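Local coordinates for protein tryptophan halogenase (Shewanella frigidimarina, PDB 2PYX) that probably acts as an FAD-dependent monooxygenase-type enzyme of the tryptophan halogenase family, at residues 11-16 and 227-232; 86-91 and 166-171; 282-287 and 295-300; 355-360 and 406-411. All blocks are in the same frame, centred on the assembly; numbering follows the deposited sequence.

Interaction 1 (11-16 and 227-232)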
loop_
_atom_site.group_PDB
_atom_site.type_symbol
_atom_site.label_atom_id
_atom_site.label_comp_id
_atom_site.label_asym_id
_atom_site.label_seq_id
_atom_site.Cartn_x
_atom_site.Cartn_y
_atom_site.Cartn_z
ATOM N N ILE A 11 -12.865 -12.396 -17.437
ATOM C CA ILE A 11 -12.802 -11.138 -18.117
ATOM C C ILE A 11 -12.462 -10.027 -17.139
ATOM O O ILE A 11 -13.220 -9.793 -16.162
ATOM C CB ILE A 11 -14.132 -10.794 -18.846
ATOM C CG1 ILE A 11 -14.623 -11.966 -19.712
ATOM C CG2 ILE A 11 -13.979 -9.520 -19.630
ATOM C CD1 ILE A 11 -13.677 -12.358 -20.753
ATOM N N ILE A 12 -11.340 -9.357 -17.372
ATOM C CA ILE A 12 -10.876 -8.216 -16.583
ATOM C C ILE A 12 -11.181 -6.945 -17.338
ATOM O O ILE A 12 -10.758 -6.781 -18.484
ATOM C CB ILE A 12 -9.365 -8.321 -16.311
ATOM C CG1 ILE A 12 -9.032 -9.649 -15.607
ATOM C CG2 ILE A 12 -8.898 -7.100 -15.569
ATOM C CD1 ILE A 12 -7.563 -9.970 -15.645
ATOM N N VAL A 13 -11.920 -6.043 -16.703
ATOM C CA VAL A 13 -12.370 -4.835 -17.353
ATOM C C VAL A 13 -11.558 -3.695 -16.771
ATOM O O VAL A 13 -11.780 -3.280 -15.607
ATOM C CB VAL A 13 -13.883 -4.613 -17.168
ATOM C CG1 VAL A 13 -14.333 -3.402 -17.971
ATOM C CG2 VAL A 13 -14.650 -5.847 -17.639
ATOM N N GLY A 14 -10.604 -3.207 -17.566
ATOM C CA GLY A 14 -9.664 -2.224 -17.120
ATOM C C GLY A 14 -8.253 -2.763 -17.020
ATOM O O GLY A 14 -8.041 -3.914 -16.645
ATOM N N GLY A 15 -7.290 -1.926 -17.396
ATOM C CA GLY A 15 -5.906 -2.254 -17.285
ATOM C C GLY A 15 -5.280 -1.639 -16.037
ATOM O O GLY A 15 -5.775 -1.785 -14.903
ATOM N N GLY A 16 -4.176 -0.936 -16.217
ATOM C CA GLY A 16 -3.458 -0.329 -15.097
ATOM C C GLY A 16 -2.875 -1.393 -14.180
ATOM O O GLY A 16 -2.835 -2.576 -14.512
ATOM N N ASP A 227 -13.788 -6.062 -12.014
ATOM C CA ASP A 227 -13.943 -4.645 -12.243
ATOM C C ASP A 227 -12.652 -3.922 -11.840
ATOM O O ASP A 227 -12.388 -3.740 -10.652
ATOM C CB ASP A 227 -15.128 -4.096 -11.451
ATOM C CG ASP A 227 -15.454 -2.658 -11.796
ATOM O OD1 ASP A 227 -14.629 -2.000 -12.429
ATOM O OD2 ASP A 227 -16.525 -2.173 -11.385
ATOM N N CYS A 228 -11.874 -3.510 -12.842
ATOM C CA CYS A 228 -10.697 -2.692 -12.688
ATOM C C CYS A 228 -10.876 -1.313 -13.370
ATOM O O CYS A 228 -9.920 -0.703 -13.859
ATOM C CB CYS A 228 -9.496 -3.469 -13.239
ATOM S SG CYS A 228 -9.148 -4.952 -12.271
ATOM N N THR A 229 -12.112 -0.822 -13.375
ATOM C CA THR A 229 -12.436 0.426 -14.081
ATOM C C THR A 229 -12.122 1.712 -13.282
ATOM O O THR A 229 -12.424 2.830 -13.750
ATOM C CB THR A 229 -13.921 0.455 -14.493
ATOM O OG1 THR A 229 -14.784 0.451 -13.339
ATOM C CG2 THR A 229 -14.217 -0.689 -15.404
ATOM N N GLY A 230 -11.508 1.586 -12.109
ATOM C CA GLY A 230 -11.185 2.748 -11.271
ATOM C C GLY A 230 -12.365 3.252 -10.480
ATOM O O GLY A 230 -13.337 2.530 -10.291
ATOM N N ALA A 231 -12.264 4.500 -9.982
ATOM C CA ALA A 231 -13.237 5.055 -9.047
ATOM C C ALA A 231 -14.676 5.075 -9.564
ATOM O O ALA A 231 -15.651 5.029 -8.788
ATOM C CB ALA A 231 -12.824 6.455 -8.623
ATOM N N LYS A 232 -14.814 5.141 -10.877
ATOM C CA LYS A 232 -16.133 5.062 -11.489
ATOM C C LYS A 232 -16.833 3.745 -11.247
ATOM O O LYS A 232 -18.050 3.704 -11.337
ATOM C CB LYS A 232 -16.068 5.353 -12.988
ATOM C CG LYS A 232 -15.306 4.343 -13.819
HETATM O O HOH W 1 -7.214 0.051 -13.648
#
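Two flat groups organise this contact: the carbonyl of Val13, which Cys228 and Thr229 touch directly, and the carboxylate of Asp227. Cys228 N donates to Val13 O at 2.8 Å, tilted 23° out of the carbonyl plane, and the bond is bent at the hydrogen (139°). Cys228 CB and Thr229 CG2 crowd the same oxygen, so a small residue and a branched one wrap it with carbon. The carboxylate takes two donors on one oxygen: Thr229 OG1 meets Asp227 OD1 at 2.6 Å on its syn lone pair, while Thr229 N arrives nearly end-on, making an Asx turn. The Thr229 torsion (chi1 64°) sets OG1 between backbone N and carbonyl carbon, where it can face Asp227 while CG2 reaches Val13 CG1 at 3.7 Å. On the other face of the strand, Ile12 CG2 lies 3.9 Å from Cys228 SG. A side chain at Gly14 would run into Cys228 O and into the carbonyl before it; glycine lets Cys228 O come within 3.6 Å of Gly14 CA. Beyond it a water joins Gly15 O to Cys228 O. Gly14 and Gly16 fit the GxGxxG pattern of Rossmann-type nucleotide-binding folds, and Gly15 and Gly16 are predicted to bind FAD. Strand 9-13 runs parallel to strands 44-49 and 224-227, one on either side, with Val13 and Asp227 paired. Asp227 OD2 accepts from Leu235 N and Leu236 N at the start of helix 234-239, while Ala23 and Ala18 of helix 16-31 pack on Ile12 and Cys228.

Interaction 2 (86-91 and 166-171)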
loop_
_atom_site.group_PDB
_atom_site.type_symbol
_atom_site.label_atom_id
_atom_site.label_comp_id
_atom_site.label_asym_id
_atom_site.label_seq_id
_atom_site.Cartn_x
_atom_site.Cartn_y
_atom_site.Cartn_z
ATOM N N ALA A 86 12.263 2.357 -10.432
ATOM C CA ALA A 86 12.010 1.985 -9.041
ATOM C C ALA A 86 13.198 2.249 -8.114
ATOM O O ALA A 86 14.360 2.264 -8.536
ATOM C CB ALA A 86 11.641 0.532 -8.961
ATOM N N SER A 87 12.872 2.503 -6.849
ATOM C CA SER A 87 13.848 2.516 -5.767
ATOM C C SER A 87 13.283 1.677 -4.614
ATOM O O SER A 87 12.107 1.262 -4.626
ATOM C CB SER A 87 14.159 3.946 -5.308
ATOM O OG SER A 87 15.252 3.973 -4.402
ATOM N N PHE A 88 14.116 1.405 -3.602
ATOM C CA PHE A 88 13.725 0.580 -2.463
ATOM C C PHE A 88 13.064 1.416 -1.413
ATOM O O PHE A 88 13.585 2.456 -1.041
ATOM C CB PHE A 88 14.956 -0.114 -1.864
ATOM C CG PHE A 88 15.731 -0.889 -2.877
ATOM C CD1 PHE A 88 15.257 -2.097 -3.358
ATOM C CD2 PHE A 88 16.900 -0.382 -3.391
ATOM C CE1 PHE A 88 15.978 -2.782 -4.326
ATOM C CE2 PHE A 88 17.605 -1.060 -4.367
ATOM C CZ PHE A 88 17.142 -2.249 -4.826
ATOM N N LYS A 89 11.946 0.913 -0.889
ATOM C CA LYS A 89 11.207 1.579 0.190
ATOM C C LYS A 89 11.253 0.687 1.432
ATOM O O LYS A 89 10.849 -0.465 1.370
ATOM C CB LYS A 89 9.756 1.781 -0.239
ATOM C CG LYS A 89 8.837 2.291 0.850
ATOM C CD LYS A 89 7.392 2.328 0.396
ATOM C CE LYS A 89 6.483 2.639 1.552
ATOM N NZ LYS A 89 5.068 2.406 1.134
ATOM N N GLN A 90 11.707 1.220 2.556
ATOM C CA GLN A 90 11.843 0.482 3.813
ATOM C C GLN A 90 10.847 0.848 4.901
ATOM O O GLN A 90 10.948 0.371 6.036
ATOM C CB GLN A 90 13.283 0.612 4.332
ATOM C CG GLN A 90 14.248 -0.128 3.440
ATOM C CD GLN A 90 15.644 -0.086 3.991
ATOM O OE1 GLN A 90 15.952 -0.735 4.998
ATOM N NE2 GLN A 90 16.492 0.711 3.352
ATOM N N GLY A 91 9.875 1.691 4.532
ATOM C CA GLY A 91 8.795 2.111 5.428
ATOM C C GLY A 91 8.395 3.543 5.152
ATOM O O GLY A 91 8.610 4.054 4.051
ATOM N N ASN A 166 17.208 -6.296 5.217
ATOM C CA ASN A 166 16.039 -5.793 5.946
ATOM C C ASN A 166 14.860 -5.731 4.963
ATOM O O ASN A 166 15.061 -5.435 3.794
ATOM C CB ASN A 166 16.270 -4.404 6.528
ATOM C CG ASN A 166 16.990 -4.432 7.853
ATOM O OD1 ASN A 166 16.661 -5.214 8.733
ATOM N ND2 ASN A 166 17.933 -3.521 8.023
ATOM N N ASN A 167 13.653 -6.029 5.427
ATOM C CA ASN A 167 12.497 -6.148 4.514
ATOM C C ASN A 167 12.219 -4.834 3.809
ATOM O O ASN A 167 12.384 -3.747 4.385
ATOM C CB ASN A 167 11.236 -6.610 5.262
ATOM C CG ASN A 167 10.225 -7.346 4.370
ATOM O OD1 ASN A 167 10.452 -7.520 3.179
ATOM N ND2 ASN A 167 9.137 -7.817 4.967
ATOM N N TYR A 168 11.770 -4.952 2.572
ATOM C CA TYR A 168 11.566 -3.805 1.722
ATOM C C TYR A 168 10.451 -4.027 0.732
ATOM O O TYR A 168 10.139 -5.155 0.372
ATOM C CB TYR A 168 12.845 -3.422 0.970
ATOM C CG TYR A 168 13.308 -4.375 -0.105
ATOM C CD1 TYR A 168 14.152 -5.454 0.201
ATOM C CD2 TYR A 168 12.954 -4.200 -1.434
ATOM C CE1 TYR A 168 14.583 -6.319 -0.771
ATOM C CE2 TYR A 168 13.384 -5.058 -2.411
ATOM C CZ TYR A 168 14.188 -6.136 -2.086
ATOM O OH TYR A 168 14.629 -6.991 -3.087
ATOM N N GLY A 169 9.824 -2.908 0.364
ATOM C CA GLY A 169 9.017 -2.797 -0.852
ATOM C C GLY A 169 9.675 -1.782 -1.780
ATOM O O GLY A 169 10.890 -1.573 -1.744
ATOM N N TYR A 170 8.858 -1.117 -2.584
ATOM C CA TYR A 170 9.361 -0.219 -3.609
ATOM C C TYR A 170 8.651 1.135 -3.667
ATOM O O TYR A 170 7.507 1.281 -3.255
ATOM C CB TYR A 170 9.250 -0.860 -4.995
ATOM C CG TYR A 170 9.867 -2.248 -5.095
ATOM C CD1 TYR A 170 11.227 -2.408 -5.340
ATOM C CD2 TYR A 170 9.068 -3.374 -4.977
ATOM C CE1 TYR A 170 11.783 -3.675 -5.457
ATOM C CE2 TYR A 170 9.604 -4.642 -5.063
ATOM C CZ TYR A 170 10.965 -4.782 -5.311
ATOM O OH TYR A 170 11.494 -6.049 -5.429
ATOM N N HIS A 171 9.367 2.104 -4.226
ATOM C CA HIS A 171 8.766 3.266 -4.878
ATOM C C HIS A 171 8.889 3.016 -6.381
ATOM O O HIS A 171 9.951 2.575 -6.838
ATOM C CB HIS A 171 9.529 4.535 -4.519
ATOM C CG HIS A 171 9.495 4.883 -3.067
ATOM N ND1 HIS A 171 10.632 5.195 -2.347
ATOM C CD2 HIS A 171 8.456 5.008 -2.206
ATOM C CE1 HIS A 171 10.289 5.472 -1.100
ATOM N NE2 HIS A 171 8.975 5.365 -0.988
HETATM O O HOH W 2 13.655 4.944 -2.180
HETATM O O HOH W 3 18.469 -1.584 5.765
#
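Lys89 lays its CB over one face of the His171 imidazole, 3.8 Å from the ring centroid and 13° off the normal, across an antiparallel pair of strands in the large mixed sheet. The lysine chain is fully extended, with CG anti to the backbone N (chi1 172°), which carries CG and CD across the ring, close to NE2. Under these side chains the backbones form two hydrogen-bonded pairs, Ser87 with His171 and Lys89 with Gly169. The straightest of the four bonds runs from Lys89 N to Gly169 O, 2.8 Å long and nearly linear. Between these pairs, Phe88 and Tyr170 form a non-hydrogen-bonded pair, and Phe88 turns its edge onto the face of Tyr168 in a T-shaped stack, centroids 5.3 Å apart and planes at 88°. Flat aromatic rings suit this buried side, where Leu514 and Leu515 of helix 511-520 also cover Phe88.

The second shell fixes the polar ends. Glu77 OE2 accepts from both Tyr168 OH and Tyr170 OH, which ties the two tyrosines together at their tips. His171 is held by both nitrogens: NE2 pairs with Thr274 OG1, and ND1 meets, in its ring plane, a water that also bonds Ser87 OG and Phe88 O. Lys89, predicted to be the active-site lysine, has its NZ bonded to Thr62 O. At the far end Gln144 NE2 bonds Gln90 OE1 and Ser143 OG bonds Asn166 ND2; a second water gives a hydrogen to Gln90 OE1 at 2.8 Å and takes one from Asn166 ND2 at 3.0 Å.

Interaction 3 (282-287 and 295-300)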
loop_
_atom_site.group_PDB
_atom_site.type_symbol
_atom_site.label_atom_id
_atom_site.label_comp_id
_atom_site.label_asym_id
_atom_site.label_seq_id
_atom_site.Cartn_x
_atom_site.Cartn_y
_atom_site.Cartn_z
ATOM N N GLY A 282 -3.554 18.735 6.656
ATOM C CA GLY A 282 -3.321 17.462 6.009
ATOM C C GLY A 282 -1.856 17.080 6.136
ATOM O O GLY A 282 -1.229 17.350 7.151
ATOM N N TRP A 283 -1.317 16.454 5.114
ATOM C CA TRP A 283 0.076 16.016 5.137
ATOM C C TRP A 283 0.580 15.925 3.722
ATOM O O TRP A 283 -0.190 15.727 2.763
ATOM C CB TRP A 283 0.213 14.678 5.883
ATOM C CG TRP A 283 -0.549 13.548 5.265
ATOM C CD1 TRP A 283 -1.892 13.224 5.440
ATOM C CD2 TRP A 283 -0.023 12.562 4.368
ATOM N NE1 TRP A 283 -2.198 12.120 4.679
ATOM C CE2 TRP A 283 -1.075 11.684 4.031
ATOM C CE3 TRP A 283 1.235 12.324 3.812
ATOM C CZ2 TRP A 283 -0.904 10.608 3.144
ATOM C CZ3 TRP A 283 1.429 11.214 2.991
ATOM C CH2 TRP A 283 0.353 10.367 2.661
ATOM N N ILE A 284 1.908 16.056 3.588
ATOM C CA ILE A 284 2.568 15.991 2.300
ATOM C C ILE A 284 3.420 14.737 2.142
ATOM O O ILE A 284 4.239 14.456 3.018
ATOM C CB ILE A 284 3.423 17.233 2.105
ATOM C CG1 ILE A 284 2.493 18.412 1.859
ATOM C CG2 ILE A 284 4.365 17.093 0.939
ATOM C CD1 ILE A 284 3.197 19.794 1.781
ATOM N N TRP A 285 3.154 13.974 1.077
ATOM C CA TRP A 285 3.946 12.781 0.763
ATOM C C TRP A 285 5.139 13.185 -0.086
ATOM O O TRP A 285 5.107 14.208 -0.790
ATOM C CB TRP A 285 3.147 11.703 0.055
ATOM C CG TRP A 285 2.935 11.884 -1.412
ATOM C CD1 TRP A 285 3.855 11.743 -2.414
ATOM C CD2 TRP A 285 1.687 12.155 -2.057
ATOM N NE1 TRP A 285 3.250 11.905 -3.642
ATOM C CE2 TRP A 285 1.916 12.170 -3.439
ATOM C CE3 TRP A 285 0.381 12.386 -1.585
ATOM C CZ2 TRP A 285 0.888 12.410 -4.357
ATOM C CZ3 TRP A 285 -0.617 12.641 -2.491
ATOM C CH2 TRP A 285 -0.360 12.659 -3.862
ATOM N N ASP A 286 6.202 12.389 0.008
ATOM C CA ASP A 286 7.420 12.693 -0.732
ATOM C C ASP A 286 8.019 11.322 -1.026
ATOM O O ASP A 286 8.459 10.638 -0.104
ATOM C CB ASP A 286 8.314 13.625 0.087
ATOM C CG ASP A 286 9.512 14.150 -0.704
ATOM O OD1 ASP A 286 10.040 13.401 -1.562
ATOM O OD2 ASP A 286 9.941 15.293 -0.393
ATOM N N ILE A 287 7.970 10.919 -2.289
ATOM C CA ILE A 287 8.372 9.572 -2.760
ATOM C C ILE A 287 9.585 9.781 -3.657
ATOM O O ILE A 287 9.478 10.425 -4.701
ATOM C CB ILE A 287 7.223 8.907 -3.554
ATOM C CG1 ILE A 287 6.168 8.382 -2.560
ATOM C CG2 ILE A 287 7.698 7.748 -4.419
ATOM C CD1 ILE A 287 4.909 7.880 -3.198
ATOM N N VAL A 295 5.644 14.368 -5.138
ATOM C CA VAL A 295 5.232 15.077 -3.920
ATOM C C VAL A 295 3.739 15.398 -4.028
ATOM O O VAL A 295 3.256 15.736 -5.098
ATOM C CB VAL A 295 6.062 16.375 -3.696
ATOM C CG1 VAL A 295 5.572 17.158 -2.507
ATOM C CG2 VAL A 295 7.517 16.035 -3.486
ATOM N N GLY A 296 2.994 15.271 -2.913
ATOM C CA GLY A 296 1.604 15.666 -2.923
ATOM C C GLY A 296 1.104 16.076 -1.571
ATOM O O GLY A 296 1.515 15.503 -0.569
ATOM N N TYR A 297 0.201 17.060 -1.547
ATOM C CA TYR A 297 -0.422 17.495 -0.329
ATOM C C TYR A 297 -1.841 16.893 -0.319
ATOM O O TYR A 297 -2.660 17.157 -1.203
ATOM C CB TYR A 297 -0.538 19.021 -0.303
ATOM C CG TYR A 297 -1.078 19.645 0.960
ATOM C CD1 TYR A 297 -1.142 18.948 2.163
ATOM C CD2 TYR A 297 -1.507 20.964 0.966
ATOM C CE1 TYR A 297 -1.646 19.583 3.347
ATOM C CE2 TYR A 297 -2.009 21.560 2.107
ATOM C CZ TYR A 297 -2.054 20.897 3.306
ATOM O OH TYR A 297 -2.510 21.449 4.453
ATOM N N VAL A 298 -2.081 16.020 0.672
ATOM C CA VAL A 298 -3.391 15.458 0.983
ATOM C C VAL A 298 -4.013 16.365 2.013
ATOM O O VAL A 298 -3.429 16.583 3.067
ATOM C CB VAL A 298 -3.199 14.051 1.577
ATOM C CG1 VAL A 298 -4.504 13.523 2.157
ATOM C CG2 VAL A 298 -2.610 13.128 0.549
ATOM N N TYR A 299 -5.222 16.834 1.740
ATOM C CA TYR A 299 -5.836 17.813 2.628
ATOM C C TYR A 299 -7.377 17.759 2.607
ATOM O O TYR A 299 -7.979 17.093 1.765
ATOM C CB TYR A 299 -5.332 19.234 2.311
ATOM C CG TYR A 299 -5.680 19.775 0.968
ATOM C CD1 TYR A 299 -4.872 19.531 -0.110
ATOM C CD2 TYR A 299 -6.812 20.574 0.774
ATOM C CE1 TYR A 299 -5.180 20.007 -1.368
ATOM C CE2 TYR A 299 -7.130 21.065 -0.492
ATOM C CZ TYR A 299 -6.278 20.818 -1.561
ATOM O OH TYR A 299 -6.592 21.290 -2.830
ATOM N N SER A 300 -7.974 18.470 3.549
ATOM C CA SER A 300 -9.455 18.510 3.703
ATOM C C SER A 300 -9.997 19.814 3.176
ATOM O O SER A 300 -9.655 20.864 3.724
ATOM C CB SER A 300 -9.792 18.396 5.159
ATOM O OG SER A 300 -11.163 18.630 5.396
#
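Trp285 folds back over Gly296 of the facing strand because its chi1 of 80° puts CG between the backbone N and the carbonyl carbon and chi2 of 73° lays the indole flat across the neighbouring backbone. The two segments are the arms of an antiparallel beta hairpin. Gly296 CA stands 3.4 Å from the centroid of the six-membered ring, almost exactly on its normal, so the ring covers the glycine as in what is called aromatic rescue of glycine; the absence of a side chain there leaves room for the indole. Val298 CG2 then meets the ring at its edge, 3.7 Å from Trp285 CZ3. Trp283, with the same kind of first torsion, offers a face instead: Val298 CB sits over its five-membered ring, 4.0 Å from the centroid, so one branched valine serves two tryptophans.

The opposite face carries Ile284, Val295, Tyr297 and, at its end, Asp286. Ile284 CG2 meets Val295 CG1 at 3.7 Å, and Ile284 CG1 reaches Tyr297 CD1 obliquely. Helix 306-317 covers this face through Leu313, Thr312 and Tyr316, the last bonding Asp286 OD2. Backbone bonds join Trp283 with Val298 and Trp285 with Gly296 in both directions; that from Gly296 N to Trp285 O is the longest, at 3.2 Å. Strand 274-279 flanks the first arm and strand 255-262 the second, placing the hairpin inside the mixed sheet. Where it opens, Gly282 CA comes within 3.1 Å of Val298 O, its C-H directed at that oxygen at 145°.

Interaction 4 (355-360 and 406-411)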
loop_
_atom_site.group_PDB
_atom_site.type_symbol
_atom_site.label_atom_id
_atom_site.label_comp_id
_atom_site.label_asym_id
_atom_site.label_seq_id
_atom_site.Cartn_x
_atom_site.Cartn_y
_atom_site.Cartn_z
ATOM N N GLY A 355 -12.480 0.568 -3.662
ATOM C CA GLY A 355 -12.409 1.642 -2.703
ATOM C C GLY A 355 -11.121 2.381 -2.836
ATOM O O GLY A 355 -10.207 1.963 -3.535
ATOM N N PHE A 356 -11.050 3.508 -2.146
ATOM C CA PHE A 356 -9.864 4.322 -2.198
ATOM C C PHE A 356 -9.919 5.362 -1.116
ATOM O O PHE A 356 -10.949 6.037 -0.937
ATOM C CB PHE A 356 -9.751 5.019 -3.537
ATOM C CG PHE A 356 -8.480 5.805 -3.691
ATOM C CD1 PHE A 356 -7.277 5.158 -3.878
ATOM C CD2 PHE A 356 -8.488 7.177 -3.567
ATOM C CE1 PHE A 356 -6.090 5.880 -3.992
ATOM C CE2 PHE A 356 -7.308 7.912 -3.680
ATOM C CZ PHE A 356 -6.117 7.261 -3.873
ATOM N N ILE A 357 -8.772 5.582 -0.494
ATOM C CA ILE A 357 -8.605 6.650 0.475
ATOM C C ILE A 357 -7.246 7.298 0.208
ATOM O O ILE A 357 -6.472 6.809 -0.621
ATOM C CB ILE A 357 -8.650 6.093 1.904
ATOM C CG1 ILE A 357 -7.688 4.866 1.981
ATOM C CG2 ILE A 357 -10.101 5.657 2.258
ATOM C CD1 ILE A 357 -7.352 4.472 3.274
ATOM N N GLU A 358 -6.921 8.346 0.966
ATOM C CA GLU A 358 -5.572 8.912 0.912
ATOM C C GLU A 358 -4.489 7.828 1.005
ATOM O O GLU A 358 -4.664 6.801 1.704
ATOM C CB GLU A 358 -5.390 9.884 2.092
ATOM C CG GLU A 358 -5.451 9.210 3.455
ATOM C CD GLU A 358 -5.648 10.214 4.530
ATOM O OE1 GLU A 358 -6.773 10.742 4.633
ATOM O OE2 GLU A 358 -4.638 10.540 5.211
ATOM N N PRO A 359 -3.341 8.044 0.362
ATOM C CA PRO A 359 -2.251 7.068 0.331
ATOM C C PRO A 359 -1.393 7.001 1.589
ATOM O O PRO A 359 -0.229 6.584 1.530
ATOM C CB PRO A 359 -1.415 7.547 -0.862
ATOM C CG PRO A 359 -1.646 8.986 -0.891
ATOM C CD PRO A 359 -3.059 9.214 -0.499
ATOM N N LEU A 360 -1.975 7.361 2.738
ATOM C CA LEU A 360 -1.299 7.224 4.012
ATOM C C LEU A 360 -1.176 5.726 4.236
ATOM O O LEU A 360 -2.169 4.997 4.223
ATOM C CB LEU A 360 -2.126 7.841 5.129
ATOM C CG LEU A 360 -1.592 7.884 6.559
ATOM C CD1 LEU A 360 -0.301 8.620 6.600
ATOM C CD2 LEU A 360 -2.569 8.552 7.495
ATOM N N ASP A 406 -8.999 2.341 10.663
ATOM C CA ASP A 406 -8.613 2.528 12.045
ATOM C C ASP A 406 -7.117 2.829 12.149
ATOM O O ASP A 406 -6.692 3.679 12.938
ATOM C CB ASP A 406 -8.911 1.263 12.875
ATOM C CG ASP A 406 -10.378 1.088 13.173
ATOM O OD1 ASP A 406 -11.221 1.942 12.799
ATOM O OD2 ASP A 406 -10.689 0.035 13.830
ATOM N N PHE A 407 -6.311 2.111 11.375
ATOM C CA PHE A 407 -4.860 2.299 11.429
ATOM C C PHE A 407 -4.490 3.705 10.947
ATOM O O PHE A 407 -3.675 4.395 11.565
ATOM C CB PHE A 407 -4.108 1.218 10.634
ATOM C CG PHE A 407 -2.606 1.334 10.737
ATOM C CD1 PHE A 407 -1.986 1.461 11.965
ATOM C CD2 PHE A 407 -1.820 1.344 9.598
ATOM C CE1 PHE A 407 -0.587 1.560 12.058
ATOM C CE2 PHE A 407 -0.436 1.425 9.684
ATOM C CZ PHE A 407 0.172 1.539 10.913
ATOM N N LEU A 408 -5.069 4.125 9.824
ATOM C CA LEU A 408 -4.810 5.490 9.336
ATOM C C LEU A 408 -5.267 6.516 10.341
ATOM O O LEU A 408 -4.538 7.428 10.685
ATOM C CB LEU A 408 -5.484 5.715 7.999
ATOM C CG LEU A 408 -4.663 5.277 6.785
ATOM C CD1 LEU A 408 -4.169 3.834 6.833
ATOM C CD2 LEU A 408 -5.431 5.554 5.493
ATOM N N LYS A 409 -6.485 6.354 10.858
ATOM C CA LYS A 409 -7.013 7.326 11.829
ATOM C C LYS A 409 -6.128 7.431 13.071
ATOM O O LYS A 409 -5.960 8.526 13.636
ATOM C CB LYS A 409 -8.431 6.950 12.221
ATOM C CG LYS A 409 -9.090 7.906 13.226
ATOM C CD LYS A 409 -9.186 9.369 12.662
ATOM C CE LYS A 409 -9.970 10.247 13.619
ATOM N NZ LYS A 409 -10.485 11.531 12.989
ATOM N N LEU A 410 -5.569 6.303 13.521
ATOM C CA LEU A 410 -4.640 6.294 14.662
ATOM C C LEU A 410 -3.544 7.350 14.515
ATOM O O LEU A 410 -3.122 7.939 15.488
ATOM C CB LEU A 410 -3.973 4.901 14.785
ATOM C CG LEU A 410 -3.003 4.712 15.974
ATOM C CD1 LEU A 410 -3.674 4.851 17.293
ATOM C CD2 LEU A 410 -2.309 3.329 15.905
ATOM N N HIS A 411 -3.024 7.516 13.291
ATOM C CA HIS A 411 -1.923 8.440 13.031
ATOM C C HIS A 411 -2.326 9.851 13.430
ATOM O O HIS A 411 -1.463 10.640 13.871
ATOM C CB HIS A 411 -1.506 8.454 11.567
ATOM C CG HIS A 411 -0.867 7.186 11.068
ATOM N ND1 HIS A 411 -1.536 5.973 11.044
ATOM C CD2 HIS A 411 0.357 6.953 10.536
ATOM C CE1 HIS A 411 -0.744 5.061 10.491
ATOM N NE2 HIS A 411 0.407 5.629 10.171
#
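Leu360 and Leu408 run alongside each other head to tail, from opposite segments, and this is the tight part of the contact. The isobutyl end of Leu408 settles on the carbonyl of Leu360, with CD1 3.5 Å from Leu360 O, while CG lies 4.0 Å from Leu360 CD2. Leu360 reaches this place because its CG is anti to the backbone N (chi1 -177°), carrying CD2 toward the helix. Ile357 also points its CD1 at the Leu408 tip, but the modelled approach is too short to be trusted. Leucine and isoleucine suit a seam made by van der Waals contact, without hydrogen bonds between the segments.

The looser margin is made by Glu358 and His411. Glu358 CG passes Leu408 CD2 at 4.2 Å, while its carboxylate turns to Tyr412 OH and Asn253 ND2. His411 presents one face to Leu360 CD2, again 4.2 Å away at CG. That ring is well fixed: ND1 donates in its own plane to Phe407 O one helical turn back, at 2.7 Å, CE1 stands over the Phe407 ring, and NE2 bonds Glu361 OE2, predicted to bind tryptophan.

The contact therefore sets the loop after strand 355-356, which pairs with strand 337-339, against long helix 383-413. Ile357 also packs on Trp401, Ile404 and Ile405 of that helix, whose other flanks meet helices 434-443 and 462-471.

Overall arrangement
Interactions 2, 3 and 4 are buried, whereas interaction 1 is partly buried and lies apart in the parallel Rossmann-type sheet, its centre about 22 to 27 Å from the centres of the others. Interactions 2 and 3 belong to the same mixed sheet, and His171 CD2 touches Ile287 CG2 there. Interaction 4 packs against interaction 3, where Trp283 NE1 probably bonds Glu358 OE2 and Trp283 CZ2 lies against Leu360 N. Their chemistry differs accordingly: glycine turns and a carboxylate-held loop beside the predicted FAD site in interaction 1, backbone ladders overlaid by rings in interactions 2 and 3, and van der Waals packing of loop against helix, mostly through leucines, in interaction 4.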